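PRO-PRO endopeptidase (Paenibacillus alvei, PDB 6FPC) is a zinc-dependent endopeptidase that hydrolyses the bond between two prolines in a PLP-PVP motif of a cell surface protein, and may thereby regulate bacterial adhesion. Local coordinates at residues S5-L10 and S36-L41; V11-G16 and I48-G53; H103-L108 and F157-S162; D129-I134 and Y182-K187. All blocks are in the same frame, centred on the assembly; numbering follows the deposited sequence.

Contact 1 of 4, residues S5-L10 and S36-L41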
loop_
_atom_site.group_PDB
_atom_site.type_symbol
_atom_site.label_atom_id
_atom_site.label_comp_id
_atom_site.label_asym_id
_atom_site.label_seq_id
_atom_site.Cartn_x
_atom_site.Cartn_y
_atom_site.Cartn_z
ATOM N N SER A 5 11.364 9.369 -15.624
ATOM C CA SER A 5 10.597 9.113 -14.407
ATOM C C SER A 5 11.431 8.491 -13.280
ATOM O O SER A 5 12.243 7.598 -13.520
ATOM C CB SER A 5 9.402 8.205 -14.702
ATOM O OG SER A 5 8.750 7.789 -13.507
ATOM N N ILE A 6 11.156 8.921 -12.038
ATOM C CA ILE A 6 11.743 8.380 -10.812
ATOM C C ILE A 6 11.431 6.866 -10.710
ATOM O O ILE A 6 12.230 6.113 -10.155
ATOM C CB ILE A 6 11.223 9.192 -9.579
ATOM C CG1 ILE A 6 11.565 8.529 -8.223
ATOM C CG2 ILE A 6 9.723 9.496 -9.678
ATOM C CD1 ILE A 6 12.951 8.793 -7.756
ATOM N N LEU A 7 10.308 6.423 -11.298
ATOM C CA LEU A 7 9.892 5.013 -11.251
ATOM C C LEU A 7 10.865 4.043 -11.983
ATOM O O LEU A 7 10.936 2.864 -11.623
ATOM C CB LEU A 7 8.432 4.836 -11.744
ATOM C CG LEU A 7 7.306 5.453 -10.867
ATOM C CD1 LEU A 7 5.944 5.037 -11.388
ATOM C CD2 LEU A 7 7.365 4.974 -9.423
ATOM N N ASP A 8 11.637 4.547 -12.965
ATOM C CA ASP A 8 12.638 3.768 -13.694
ATOM C C ASP A 8 13.768 3.318 -12.747
ATOM O O ASP A 8 14.407 2.309 -13.016
ATOM C CB ASP A 8 13.213 4.594 -14.855
ATOM C CG ASP A 8 12.200 4.967 -15.926
ATOM O OD1 ASP A 8 11.071 4.423 -15.899
ATOM O OD2 ASP A 8 12.538 5.795 -16.796
ATOM N N LYS A 9 14.015 4.050 -11.644
ATOM C CA LYS A 9 15.035 3.626 -10.683
ATOM C C LYS A 9 14.429 3.109 -9.360
ATOM O O LYS A 9 15.005 2.208 -8.748
ATOM C CB LYS A 9 16.108 4.698 -10.445
ATOM C CG LYS A 9 15.614 6.029 -9.920
ATOM C CD LYS A 9 16.782 7.000 -9.814
ATOM C CE LYS A 9 16.357 8.238 -9.080
ATOM N NZ LYS A 9 17.408 9.287 -9.102
ATOM N N LEU A 10 13.270 3.656 -8.941
ATOM C CA LEU A 10 12.553 3.276 -7.717
ATOM C C LEU A 10 11.891 1.887 -7.847
ATOM O O LEU A 10 11.913 1.099 -6.889
ATOM C CB LEU A 10 11.512 4.358 -7.363
ATOM C CG LEU A 10 10.665 4.195 -6.092
ATOM C CD1 LEU A 10 11.504 4.353 -4.823
ATOM C CD2 LEU A 10 9.573 5.237 -6.032
ATOM N N SER A 36 7.128 14.132 -6.188
ATOM C CA SER A 36 7.863 14.613 -5.008
ATOM C C SER A 36 7.930 13.570 -3.888
ATOM O O SER A 36 8.975 13.406 -3.258
ATOM C CB SER A 36 7.261 15.911 -4.478
ATOM O OG SER A 36 5.852 15.808 -4.381
ATOM N N ILE A 37 6.831 12.836 -3.686
ATOM C CA ILE A 37 6.707 11.764 -2.692
ATOM C C ILE A 37 7.536 10.560 -3.169
ATOM O O ILE A 37 8.221 9.941 -2.360
ATOM C CB ILE A 37 5.206 11.402 -2.498
ATOM C CG1 ILE A 37 4.398 12.551 -1.805
ATOM C CG2 ILE A 37 5.022 10.054 -1.805
ATOM C CD1 ILE A 37 4.520 12.750 -0.343
ATOM N N LEU A 38 7.465 10.221 -4.472
ATOM C CA LEU A 38 8.251 9.103 -5.025
ATOM C C LEU A 38 9.767 9.391 -4.903
ATOM O O LEU A 38 10.531 8.503 -4.503
ATOM C CB LEU A 38 7.847 8.798 -6.480
ATOM C CG LEU A 38 6.410 8.274 -6.693
ATOM C CD1 LEU A 38 6.004 8.352 -8.173
ATOM C CD2 LEU A 38 6.250 6.851 -6.169
ATOM N N ASP A 39 10.175 10.640 -5.175
ATOM C CA ASP A 39 11.566 11.116 -5.061
ATOM C C ASP A 39 12.068 10.928 -3.629
ATOM O O ASP A 39 13.142 10.348 -3.401
ATOM C CB ASP A 39 11.668 12.597 -5.471
ATOM C CG ASP A 39 11.547 12.879 -6.963
ATOM O OD1 ASP A 39 11.501 14.072 -7.341
ATOM O OD2 ASP A 39 11.502 11.907 -7.758
ATOM N N ALA A 40 11.250 11.376 -2.660
ATOM C CA ALA A 40 11.530 11.269 -1.238
ATOM C C ALA A 40 11.669 9.801 -0.832
ATOM O O ALA A 40 12.602 9.470 -0.106
ATOM C CB ALA A 40 10.430 11.952 -0.443
ATOM N N LEU A 41 10.798 8.906 -1.353
ATOM C CA LEU A 41 10.906 7.466 -1.068
ATOM C C LEU A 41 12.271 6.926 -1.495
ATOM O O LEU A 41 12.939 6.246 -0.710
ATOM C CB LEU A 41 9.813 6.677 -1.799
ATOM C CG LEU A 41 8.478 6.563 -1.122
ATOM C CD1 LEU A 41 7.505 5.865 -2.053
ATOM C CD2 LEU A 41 8.593 5.825 0.237
#
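In the N-terminal half of the fold, the short helix 7-10 and Ile6 just ahead of it pack, through Ile6, Leu7 and Leu10, against Leu38, Asp39 and Leu41 of helix 35-43, one of the helices that connect strands 11-12 and 47-51. Leu38 is the common partner of all three apolar residues. Leu38 CB meets Ile6 CG2 at 3.8 Å. Leu38 CD1 lies 3.9 Å from Leu7 CD2. Leu38 CD2 meets Leu10 CD2 at 3.7 Å, the two side chains crossing at about a right angle. Leu10 CG stands anti to the backbone N (chi1 -178°). From there the two methyls diverge: CD2 goes to Leu38, while Leu10 CD1 touches Leu41 CB at 4.2 Å. On the solvent side Asp39 turns its carboxylate back over the aliphatic flank of Ile6, with Asp39 OD2 3.3 Å from Ile6 CB and close to CG1 and CD1 as well. This is van der Waals contact of a carboxylate with a hydrocarbon surface.

Ser5 OG accepts from Leu7 N at 3.0 Å, forming an ST turn, and is also hydrogen-bonded to Glu31 OE1. Leu41 also packs on Thr113 and Val117 of helix 108-121, which carries the zinc-binding histidines. The arrangement is that of a parallel beta-alpha-beta crossover, with the short helix leading into its first strand resting on a helix of the connection.

Contact 2 of 4, residues V11-G16 and I48-G53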
loop_
_atom_site.group_PDB
_atom_site.type_symbol
_atom_site.label_atom_id
_atom_site.label_comp_id
_atom_site.label_asym_id
_atom_site.label_seq_id
_atom_site.Cartn_x
_atom_site.Cartn_y
_atom_site.Cartn_z
ATOM N N VAL A 11 11.290 1.599 -9.025
ATOM C CA VAL A 11 10.642 0.307 -9.274
ATOM C C VAL A 11 11.683 -0.682 -9.765
ATOM O O VAL A 11 12.337 -0.426 -10.775
ATOM C CB VAL A 11 9.409 0.394 -10.221
ATOM C CG1 VAL A 11 8.877 -1.004 -10.587
ATOM C CG2 VAL A 11 8.310 1.245 -9.593
ATOM N N VAL A 12 11.858 -1.786 -9.034
ATOM C CA VAL A 12 12.812 -2.823 -9.410
ATOM C C VAL A 12 12.032 -4.036 -9.950
ATOM O O VAL A 12 11.271 -4.656 -9.213
ATOM C CB VAL A 12 13.812 -3.171 -8.271
ATOM C CG1 VAL A 12 14.783 -4.273 -8.701
ATOM C CG2 VAL A 12 14.597 -1.925 -7.836
ATOM N N LEU A 13 12.181 -4.313 -11.248
ATOM C CA LEU A 13 11.511 -5.432 -11.916
ATOM C C LEU A 13 12.373 -6.691 -11.745
ATOM O O LEU A 13 13.574 -6.545 -11.493
ATOM C CB LEU A 13 11.250 -5.111 -13.415
ATOM C CG LEU A 13 10.324 -3.908 -13.704
ATOM C CD1 LEU A 13 10.217 -3.643 -15.161
ATOM C CD2 LEU A 13 8.926 -4.101 -13.117
ATOM N N PRO A 14 11.810 -7.927 -11.832
ATOM C CA PRO A 14 12.650 -9.125 -11.626
ATOM C C PRO A 14 13.745 -9.298 -12.679
ATOM O O PRO A 14 13.538 -8.978 -13.858
ATOM C CB PRO A 14 11.644 -10.284 -11.683
ATOM C CG PRO A 14 10.312 -9.664 -11.418
ATOM C CD PRO A 14 10.394 -8.304 -12.048
ATOM N N SER A 15 14.907 -9.817 -12.242
ATOM C CA SER A 15 16.065 -10.076 -13.109
ATOM C C SER A 15 15.800 -11.311 -13.965
ATOM O O SER A 15 16.388 -11.459 -15.042
ATOM C CB SER A 15 17.337 -10.246 -12.281
ATOM O OG SER A 15 17.233 -11.349 -11.395
ATOM N N GLY A 16 14.915 -12.172 -13.474
ATOM C CA GLY A 16 14.449 -13.361 -14.179
ATOM C C GLY A 16 13.281 -13.016 -15.083
ATOM O O GLY A 16 13.113 -11.855 -15.467
ATOM N N ILE A 48 10.678 -0.298 -4.711
ATOM C CA ILE A 48 9.376 -0.929 -4.938
ATOM C C ILE A 48 9.670 -2.108 -5.851
ATOM O O ILE A 48 9.911 -1.937 -7.049
ATOM C CB ILE A 48 8.293 0.010 -5.520
ATOM C CG1 ILE A 48 8.029 1.221 -4.616
ATOM C CG2 ILE A 48 6.997 -0.784 -5.839
ATOM C CD1 ILE A 48 7.314 2.365 -5.346
ATOM N N LYS A 49 9.691 -3.304 -5.270
ATOM C CA LYS A 49 9.997 -4.516 -6.019
ATOM C C LYS A 49 8.725 -5.244 -6.448
ATOM O O LYS A 49 7.944 -5.679 -5.598
ATOM C CB LYS A 49 10.919 -5.439 -5.200
ATOM C CG LYS A 49 12.305 -4.844 -4.991
ATOM C CD LYS A 49 13.267 -5.811 -4.342
ATOM C CE LYS A 49 14.599 -5.138 -4.071
ATOM N NZ LYS A 49 15.544 -6.056 -3.397
ATOM N N LEU A 50 8.517 -5.357 -7.766
ATOM C CA LEU A 50 7.371 -6.087 -8.317
ATOM C C LEU A 50 7.906 -7.475 -8.582
ATOM O O LEU A 50 8.919 -7.627 -9.268
ATOM C CB LEU A 50 6.850 -5.419 -9.604
ATOM C CG LEU A 50 6.505 -3.925 -9.515
ATOM C CD1 LEU A 50 5.979 -3.420 -10.829
ATOM C CD2 LEU A 50 5.561 -3.606 -8.336
ATOM N N THR A 51 7.308 -8.477 -7.941
ATOM C CA THR A 51 7.820 -9.845 -7.991
ATOM C C THR A 51 6.981 -10.769 -8.847
ATOM O O THR A 51 5.759 -10.676 -8.835
ATOM C CB THR A 51 7.992 -10.388 -6.552
ATOM O OG1 THR A 51 6.710 -10.672 -5.970
ATOM C CG2 THR A 51 8.747 -9.408 -5.636
ATOM N N GLN A 52 7.631 -11.683 -9.580
ATOM C CA GLN A 52 6.872 -12.634 -10.378
ATOM C C GLN A 52 6.381 -13.796 -9.510
ATOM O O GLN A 52 5.293 -14.294 -9.745
ATOM C CB GLN A 52 7.621 -13.100 -11.642
ATOM C CG GLN A 52 6.746 -13.917 -12.603
ATOM C CD GLN A 52 5.520 -13.211 -13.156
ATOM O OE1 GLN A 52 5.522 -12.012 -13.473
ATOM N NE2 GLN A 52 4.436 -13.952 -13.300
ATOM N N GLY A 53 7.135 -14.188 -8.494
ATOM C CA GLY A 53 6.649 -15.228 -7.588
ATOM C C GLY A 53 6.179 -14.682 -6.251
ATOM O O GLY A 53 5.943 -13.474 -6.101
HETATM O O HOH W 1 11.437 -7.269 -8.314
#
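The Pro14 ring lies against the carbonyl of Leu50, its CG and CD both close to the oxygen, with Pro14 CD 3.2 Å from Leu50 O. Ahead of it, Val11 and Val12 pair with Ile48 to Leu50 as neighbouring parallel strands, and the side chains divide between the two faces of the sheet: Val11 and Ile48 on one, Val12 and Lys49 on the other. Val12 N donates to Ile48 O at 2.8 Å, with the donor tilted 33° from the carbonyl plane. Two residues on, Leu50 N returns a longer bond to Val12 O at 3.2 Å. CA-H groups of Val11 and Lys49 also approach the acceptors, adding a weak contact to each carbonyl oxygen.

Strand 11-12 is the outermost of the sheet; it pairs with 47-51, which pairs in turn with strand 89-93, and the intervening helices 20-30 and 35-43 make the connection a beta-alpha-beta crossover. On the face of Val11, the branch CG1 stands anti to the backbone N (chi1 173°), and Val11 CG1 meets Leu50 CD1 at 3.8 Å. Leu50 CD1 is also touched by Leu13 CD2, as Leu13 and Leu50 run side by side, pointing the same way. Leu30, Ala23 and Met26 of helix 20-30 pack on this face. On the other face, Val12 CB rests on Lys49 CG at 4.0 Å, and the extended lysine chain carries NZ on to a salt bridge with Glu60.

Beyond Val12 the strands part. A water bridges the widening gap, donating to Val12 O at 2.8 Å and to Leu50 O at 2.7 Å.

Contact 3 of 4, residues H103-L108 and F157-S162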
loop_
_atom_site.group_PDB
_atom_site.type_symbol
_atom_site.label_atom_id
_atom_site.label_comp_id
_atom_site.label_asym_id
_atom_site.label_seq_id
_atom_site.Cartn_x
_atom_site.Cartn_y
_atom_site.Cartn_z
ATOM N N HIS A 103 -5.842 -10.204 -0.757
ATOM C CA HIS A 103 -5.925 -8.965 0.047
ATOM C C HIS A 103 -7.260 -8.292 -0.296
ATOM O O HIS A 103 -7.898 -8.666 -1.290
ATOM C CB HIS A 103 -4.750 -8.010 -0.284
ATOM C CG HIS A 103 -4.826 -7.460 -1.680
ATOM N ND1 HIS A 103 -5.529 -6.303 -1.957
ATOM C CD2 HIS A 103 -4.384 -7.986 -2.842
ATOM C CE1 HIS A 103 -5.475 -6.153 -3.269
ATOM N NE2 HIS A 103 -4.796 -7.141 -3.842
ATOM N N ASN A 104 -7.646 -7.276 0.480
ATOM C CA ASN A 104 -8.900 -6.555 0.241
ATOM C C ASN A 104 -8.730 -5.051 -0.061
ATOM O O ASN A 104 -9.669 -4.275 0.152
ATOM C CB ASN A 104 -9.882 -6.775 1.394
ATOM C CG ASN A 104 -10.521 -8.140 1.400
ATOM O OD1 ASN A 104 -11.111 -8.604 0.403
ATOM N ND2 ASN A 104 -10.436 -8.801 2.545
ATOM N N SER A 105 -7.569 -4.649 -0.585
ATOM C CA SER A 105 -7.328 -3.246 -0.957
ATOM C C SER A 105 -7.835 -2.979 -2.344
ATOM O O SER A 105 -7.849 -3.888 -3.192
ATOM C CB SER A 105 -5.834 -2.921 -0.990
ATOM O OG SER A 105 -5.224 -3.196 0.249
ATOM N N LEU A 106 -8.102 -1.692 -2.622
ATOM C CA LEU A 106 -8.481 -1.205 -3.944
ATOM C C LEU A 106 -7.313 -1.450 -4.923
ATOM O O LEU A 106 -7.539 -1.812 -6.084
ATOM C CB LEU A 106 -8.777 0.305 -3.834
ATOM C CG LEU A 106 -8.971 1.084 -5.140
ATOM C CD1 LEU A 106 -10.192 0.574 -5.911
ATOM C CD2 LEU A 106 -9.130 2.581 -4.847
ATOM N N ASN A 107 -6.075 -1.304 -4.437
ATOM C CA ASN A 107 -4.899 -1.475 -5.270
ATOM C C ASN A 107 -3.704 -1.795 -4.399
ATOM O O ASN A 107 -3.239 -0.947 -3.635
ATOM C CB ASN A 107 -4.623 -0.240 -6.119
ATOM C CG ASN A 107 -3.401 -0.438 -6.994
ATOM O OD1 ASN A 107 -2.300 -0.027 -6.643
ATOM N ND2 ASN A 107 -3.556 -1.114 -8.116
ATOM N N LEU A 108 -3.194 -3.006 -4.553
ATOM C CA LEU A 108 -2.117 -3.495 -3.706
ATOM C C LEU A 108 -0.855 -2.622 -3.723
ATOM O O LEU A 108 -0.394 -2.223 -2.648
ATOM C CB LEU A 108 -1.790 -4.958 -4.022
ATOM C CG LEU A 108 -0.814 -5.660 -3.075
ATOM C CD1 LEU A 108 -1.347 -5.681 -1.623
ATOM C CD2 LEU A 108 -0.574 -7.077 -3.549
ATOM N N PHE A 157 -4.995 5.227 6.809
ATOM C CA PHE A 157 -4.167 6.149 6.037
ATOM C C PHE A 157 -3.874 5.556 4.660
ATOM O O PHE A 157 -4.199 6.163 3.650
ATOM C CB PHE A 157 -2.846 6.516 6.761
ATOM C CG PHE A 157 -2.006 7.426 5.889
ATOM C CD1 PHE A 157 -2.269 8.793 5.829
ATOM C CD2 PHE A 157 -1.023 6.900 5.045
ATOM C CE1 PHE A 157 -1.531 9.630 4.990
ATOM C CE2 PHE A 157 -0.301 7.741 4.180
ATOM C CZ PHE A 157 -0.561 9.099 4.164
ATOM N N ALA A 158 -3.297 4.353 4.615
ATOM C CA ALA A 158 -2.925 3.711 3.352
ATOM C C ALA A 158 -4.132 3.467 2.409
ATOM O O ALA A 158 -4.036 3.698 1.200
ATOM C CB ALA A 158 -2.193 2.411 3.629
ATOM N N GLU A 159 -5.255 3.005 2.959
ATOM C CA GLU A 159 -6.410 2.704 2.128
ATOM C C GLU A 159 -7.151 3.980 1.651
ATOM O O GLU A 159 -7.510 4.075 0.470
ATOM C CB GLU A 159 -7.345 1.736 2.853
ATOM C CG GLU A 159 -8.312 1.004 1.918
ATOM C CD GLU A 159 -7.730 0.318 0.686
ATOM O OE1 GLU A 159 -6.562 -0.127 0.719
ATOM O OE2 GLU A 159 -8.454 0.225 -0.326
ATOM N N ALA A 160 -7.376 4.945 2.566
ATOM C CA ALA A 160 -8.023 6.232 2.231
ATOM C C ALA A 160 -7.145 7.045 1.244
ATOM O O ALA A 160 -7.706 7.665 0.337
ATOM C CB ALA A 160 -8.300 7.045 3.478
ATOM N N ALA A 161 -5.778 6.982 1.369
ATOM C CA ALA A 161 -4.879 7.650 0.405
ATOM C C ALA A 161 -4.993 6.936 -0.968
ATOM O O ALA A 161 -4.964 7.601 -2.015
ATOM C CB ALA A 161 -3.440 7.638 0.893
ATOM N N SER A 162 -5.168 5.603 -0.953
ATOM C CA SER A 162 -5.380 4.813 -2.177
ATOM C C SER A 162 -6.675 5.293 -2.866
ATOM O O SER A 162 -6.621 5.579 -4.068
ATOM C CB SER A 162 -5.468 3.320 -1.885
ATOM O OG SER A 162 -4.208 2.841 -1.444
#
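Glu159 extends from its helix with CG anti to the backbone N (chi1 -161°), and a bend at the next bond (chi2 50°) places CD where the carboxylate reaches the loop at Ser105 and Leu106. The two oxygens then divide the work. Glu159 OE2 accepts from Leu106 N at 3.0 Å in a nearly straight bond, 164° at the hydrogen, met on its syn side close to the carboxylate plane. Glu159 OE1 lies 3.4 Å from Ser105 CB and receives a hydrogen bond from ND1 of His111, a ligand of the catalytic zinc ion. Glu159 is therefore a second-shell residue: the bond to the loop amide is consistent with a fixed carboxylate whose other oxygen helps to orient the His111 ring.

The loop has supports of its own. Ser105 N donates to His103 ND1 at 3.0 Å in the ring plane, and Asn107 OD1 caps the amide of Ile110 at the start of the HExxH helix. One turn further along helix 153-166, Leu106 CD2 approaches Ser162 O at 4.0 Å. Ser162 OG turns back to Ala158 O at 2.8 Å, reaching it from the face opposite to Ser162 N, so that this carbonyl holds two donors.

A buried carboxylate hydrogen-bonded behind a metal-bound histidine is a recurrent second-shell feature of zinc enzymes. Here it links the HExxH helix to the helix bearing Glu155; these two helices, with Glu155 joining the two HExxH histidines on the zinc ion, give the gluzincin arrangement.

Contact 4 of 4, residues D129-I134 and Y182-K187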
loop_
_atom_site.group_PDB
_atom_site.type_symbol
_atom_site.label_atom_id
_atom_site.label_comp_id
_atom_site.label_asym_id
_atom_site.label_seq_id
_atom_site.Cartn_x
_atom_site.Cartn_y
_atom_site.Cartn_z
ATOM N N ASP A 129 -2.386 13.515 16.105
ATOM C CA ASP A 129 -3.696 13.760 16.736
ATOM C C ASP A 129 -4.768 14.139 15.727
ATOM O O ASP A 129 -5.906 13.685 15.855
ATOM C CB ASP A 129 -3.600 14.831 17.839
ATOM C CG ASP A 129 -2.626 14.514 18.955
ATOM O OD1 ASP A 129 -2.518 13.323 19.332
ATOM O OD2 ASP A 129 -1.982 15.456 19.463
ATOM N N GLU A 130 -4.386 14.935 14.699
ATOM C CA GLU A 130 -5.270 15.389 13.637
ATOM C C GLU A 130 -5.807 14.194 12.852
ATOM O O GLU A 130 -7.013 14.119 12.619
ATOM C CB GLU A 130 -4.547 16.362 12.684
ATOM C CG GLU A 130 -5.470 16.976 11.638
ATOM C CD GLU A 130 -4.848 17.701 10.456
ATOM O OE1 GLU A 130 -3.626 17.553 10.219
ATOM O OE2 GLU A 130 -5.601 18.414 9.751
ATOM N N PHE A 131 -4.908 13.284 12.423
ATOM C CA PHE A 131 -5.342 12.120 11.649
ATOM C C PHE A 131 -6.130 11.146 12.519
ATOM O O PHE A 131 -7.132 10.614 12.046
ATOM C CB PHE A 131 -4.218 11.438 10.864
ATOM C CG PHE A 131 -4.787 10.495 9.807
ATOM C CD1 PHE A 131 -5.390 10.994 8.657
ATOM C CD2 PHE A 131 -4.801 9.121 10.012
ATOM C CE1 PHE A 131 -5.939 10.129 7.696
ATOM C CE2 PHE A 131 -5.329 8.254 9.041
ATOM C CZ PHE A 131 -5.918 8.766 7.908
ATOM N N ILE A 132 -5.695 10.925 13.779
ATOM C CA ILE A 132 -6.417 10.042 14.716
ATOM C C ILE A 132 -7.877 10.501 14.873
ATOM O O ILE A 132 -8.788 9.663 14.877
ATOM C CB ILE A 132 -5.696 9.973 16.097
ATOM C CG1 ILE A 132 -4.296 9.260 16.018
ATOM C CG2 ILE A 132 -6.589 9.364 17.209
ATOM C CD1 ILE A 132 -4.228 7.923 15.585
ATOM N N ASN A 133 -8.082 11.824 15.033
ATOM C CA ASN A 133 -9.405 12.421 15.154
ATOM C C ASN A 133 -10.259 12.087 13.895
ATOM O O ASN A 133 -11.408 11.670 14.032
ATOM C CB ASN A 133 -9.309 13.943 15.382
ATOM C CG ASN A 133 -10.664 14.620 15.422
ATOM O OD1 ASN A 133 -11.445 14.458 16.368
ATOM N ND2 ASN A 133 -10.984 15.370 14.377
ATOM N N ILE A 134 -9.670 12.232 12.688
ATOM C CA ILE A 134 -10.334 11.931 11.423
ATOM C C ILE A 134 -10.700 10.422 11.348
ATOM O O ILE A 134 -11.841 10.065 11.012
ATOM C CB ILE A 134 -9.465 12.396 10.230
ATOM C CG1 ILE A 134 -9.426 13.937 10.144
ATOM C CG2 ILE A 134 -9.995 11.811 8.910
ATOM C CD1 ILE A 134 -8.227 14.463 9.357
ATOM N N TYR A 182 -10.996 13.188 2.970
ATOM C CA TYR A 182 -10.753 13.757 1.639
ATOM C C TYR A 182 -9.966 15.097 1.753
ATOM O O TYR A 182 -9.002 15.302 1.022
ATOM C CB TYR A 182 -12.079 13.943 0.867
ATOM C CG TYR A 182 -11.942 14.814 -0.362
ATOM C CD1 TYR A 182 -12.149 16.189 -0.292
ATOM C CD2 TYR A 182 -11.543 14.274 -1.584
ATOM C CE1 TYR A 182 -11.970 17.006 -1.410
ATOM C CE2 TYR A 182 -11.375 15.081 -2.712
ATOM C CZ TYR A 182 -11.596 16.445 -2.619
ATOM O OH TYR A 182 -11.453 17.246 -3.723
ATOM N N GLU A 183 -10.401 15.991 2.652
ATOM C CA GLU A 183 -9.792 17.300 2.931
ATOM C C GLU A 183 -8.311 17.142 3.352
ATOM O O GLU A 183 -7.428 17.806 2.800
ATOM C CB GLU A 183 -10.593 18.006 4.028
ATOM C CG GLU A 183 -10.074 19.395 4.366
ATOM C CD GLU A 183 -10.872 20.139 5.422
ATOM O OE1 GLU A 183 -11.265 19.513 6.436
ATOM O OE2 GLU A 183 -11.092 21.358 5.234
ATOM N N PHE A 184 -8.050 16.209 4.288
ATOM C CA PHE A 184 -6.706 15.902 4.772
ATOM C C PHE A 184 -5.829 15.409 3.609
ATOM O O PHE A 184 -4.721 15.922 3.431
ATOM C CB PHE A 184 -6.781 14.865 5.899
ATOM C CG PHE A 184 -5.445 14.411 6.447
ATOM C CD1 PHE A 184 -4.869 15.050 7.537
ATOM C CD2 PHE A 184 -4.782 13.313 5.894
ATOM C CE1 PHE A 184 -3.634 14.623 8.048
ATOM C CE2 PHE A 184 -3.553 12.879 6.412
ATOM C CZ PHE A 184 -2.998 13.529 7.492
ATOM N N MET A 185 -6.336 14.442 2.801
ATOM C CA MET A 185 -5.582 13.899 1.663
ATOM C C MET A 185 -5.279 14.943 0.626
ATOM O O MET A 185 -4.143 14.988 0.151
ATOM C CB MET A 185 -6.267 12.680 1.025
ATOM C CG MET A 185 -6.353 11.474 1.958
ATOM S SD MET A 185 -4.751 10.866 2.571
ATOM C CE MET A 185 -5.302 9.619 3.750
ATOM N N ALA A 186 -6.256 15.821 0.316
ATOM C CA ALA A 186 -6.094 16.886 -0.684
ATOM C C ALA A 186 -4.997 17.866 -0.253
ATOM O O ALA A 186 -4.166 18.283 -1.069
ATOM C CB ALA A 186 -7.418 17.616 -0.905
ATOM N N LYS A 187 -4.965 18.186 1.042
ATOM C CA LYS A 187 -3.968 19.093 1.606
ATOM C C LYS A 187 -2.589 18.428 1.557
ATOM O O LYS A 187 -1.606 19.091 1.242
ATOM C CB LYS A 187 -4.357 19.493 3.037
ATOM C CG LYS A 187 -3.570 20.679 3.585
#
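Phe184 is the bump of this contact, and Glu130, Phe131 and Ile134 form the hollow that takes it, between two helices of the C-terminal helical part of the fold that run roughly antiparallel, at 145°. The axes of the short segments come no closer than 11.3 Å, a spacing filled by large side chains. Phe131 makes one wall: its CD1 sits 3.4 Å above one face of the Phe184 ring, displaced toward the rim and nearest to CE2. The two ring planes are inclined at 47°, with centroids 4.9 Å apart, so the rings meet obliquely. Ile134, one helical turn on from Glu130, packs against the root of the Phe184 side chain, with Ile134 CD1 3.8 Å from Phe184 CB.

At the exposed side Glu130 reaches across on an extended chain to the edge of the same ring. Its CD lies near the ring plane, Glu130 OE1 is 3.6 Å from Phe184 CE1, and the carboxylate stands at 78° to the ring. Val125 adds to the packing round Phe184. A smaller bump comes from Met185, whose bent chain leads toward Phe157 of helix 153-166 and brings the terminal methyl CE to 4.0 Å from Phe131 CE1.

How the contacts relate
Contacts 1 and 2 join consecutive elements: each helix of contact 1 precedes a strand of contact 2, and Leu10 O with Ile48 N probably hydrogen-bonds the two together. Contacts 3 and 4 meet where Met185 CE packs on Phe157 O and Ala161 N, and Phe131 CZ on Phe157 CA, so helix 153-166 serves the catalytic site on one side and the C-terminal helices on another. Contact 3 is closest to the chain centre, and its chemistry is polar, directed at a zinc ligand. Contacts 1 and 4 lie farther from the centre but are also buried, each with an exposed carboxylate at its margin, aliphatic in one and aromatic in the other. Contact 2, partly buried, relies on backbone bonds and a water.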